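Local coordinates for ferredoxin component of dioxygenase (Sphingobium yanoikuyae, PDB 2I7F), which probably passes electrons to the terminal oxygenase of biphenyl 2,3-dioxygenase through a Rieske-type [2Fe-2S] cluster, at residues L7-V10 against A11-K14. Sequence-based numbering, arbitrary orientation.
Sequences LCQV and ASVK. With SO4 (sulfate ion), chain C.
Between Gln9 and Val13 the chain leaves an extended path and winds into a single 3-10 turn, held by two successive i to i+3 bonds: Ser12 N donates to Gln9 O (3.1 Å, N-H...O 146°), and Val13 N to Val10 O (3.1 Å) along a straighter line of 165°. Val10 O also accepts from a water, which donates its other hydrogen to Val13 O, so two donors grip that carbonyl. Across the base of the turn, Cys8 SG meets the CG2 methyl of Val13 at 3.7 Å, a small apolar contact. The same methyl also lies against Gln9 O. Both side chains reach Val31 of strand 29-34, which seats this side of the turn in the protein interior. A sulfate, probably from the crystallisation liquor, is bound at the more open side. Its O2 accepts from Gln9 N at 2.7 Å and from Ser12 OG at 2.8 Å; the hydroxyl, anti to its own carbonyl carbon (chi1 -72°), is thereby turned to the anion. Extended beyond CG, the Gln9 side chain brings NE2 to sulfate O3, unusually close and of doubtful exact length, with a weak second bond to O2. Backbone bonds from Leu7 and Cys8 to Val99, and from Val10 to Gly97, tie the strand to its neighbour up to the turn; the example illustrates how an edge strand of the antiparallel Rieske-domain sheet can end in a 3-10 turn, here away from the [2Fe-2S] site.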
# COMPACT_ATOMS: atom_id res chain seq x y z
N LEU A 7 10.68 -4.83 -3.78
CA LEU A 7 9.46 -4.34 -4.44
C LEU A 7 9.74 -3.24 -5.47
O LEU A 7 9.28 -3.33 -6.61
CB LEU A 7 8.39 -3.89 -3.42
CG LEU A 7 8.05 -4.94 -2.37
CD1 LEU A 7 6.97 -4.44 -1.37
CD2 LEU A 7 7.64 -6.27 -3.04
N CYS A 8 10.55 -2.26 -5.09
CA CYS A 8 10.78 -1.08 -5.91
C CYS A 8 11.81 -0.25 -5.19
O CYS A 8 12.04 -0.45 -4.00
CB CYS A 8 9.48 -0.27 -6.14
SG CYS A 8 8.70 0.55 -4.71
N GLN A 9 12.43 0.68 -5.90
CA GLN A 9 13.40 1.56 -5.28
C GLN A 9 12.66 2.58 -4.40
O GLN A 9 11.60 3.06 -4.76
CB GLN A 9 14.21 2.28 -6.34
CG GLN A 9 15.18 1.36 -7.03
CD GLN A 9 15.70 2.01 -8.27
OE1 GLN A 9 16.77 2.61 -8.25
NE2 GLN A 9 14.91 1.98 -9.33
N VAL A 10 13.24 2.87 -3.24
CA VAL A 10 12.71 3.90 -2.33
C VAL A 10 12.52 5.24 -3.08
O VAL A 10 11.52 5.95 -2.90
CB VAL A 10 13.68 4.13 -1.12
CG1 VAL A 10 13.16 5.26 -0.19
CG2 VAL A 10 13.86 2.89 -0.27
N ALA A 11 13.52 5.61 -3.88
CA ALA A 11 13.45 6.85 -4.71
C ALA A 11 12.20 6.97 -5.60
O ALA A 11 11.84 8.08 -5.98
CB ALA A 11 14.67 6.94 -5.58
N SER A 12 11.61 5.85 -6.00
CA SER A 12 10.41 5.81 -6.86
C SER A 12 9.12 6.19 -6.16
O SER A 12 8.07 6.41 -6.83
CB SER A 12 10.19 4.41 -7.40
OG SER A 12 11.15 4.11 -8.36
N VAL A 13 9.13 6.19 -4.83
CA VAL A 13 7.90 6.38 -4.06
C VAL A 13 7.84 7.78 -3.47
O VAL A 13 8.44 8.03 -2.43
CB VAL A 13 7.75 5.33 -2.94
CG1 VAL A 13 6.29 5.33 -2.43
CG2 VAL A 13 8.21 3.94 -3.43
N LYS A 14 7.08 8.66 -4.12
CA LYS A 14 6.83 10.03 -3.63
C LYS A 14 5.59 10.09 -2.73
O LYS A 14 4.60 9.38 -2.98
CB LYS A 14 6.62 10.98 -4.83
CG LYS A 14 7.89 11.30 -5.61
CD LYS A 14 8.05 10.50 -6.91
CE LYS A 14 7.05 10.91 -8.02
NZ LYS A 14 5.93 9.90 -8.22
S SO4 C . 11.64 0.51 -9.55
O1 SO4 C . 11.30 -0.89 -9.27
O2 SO4 C . 11.62 1.37 -8.37
O3 SO4 C . 12.97 0.57 -10.17
O4 SO4 C . 10.63 1.05 -10.49
O HOH W 1 10.07 6.96 -0.70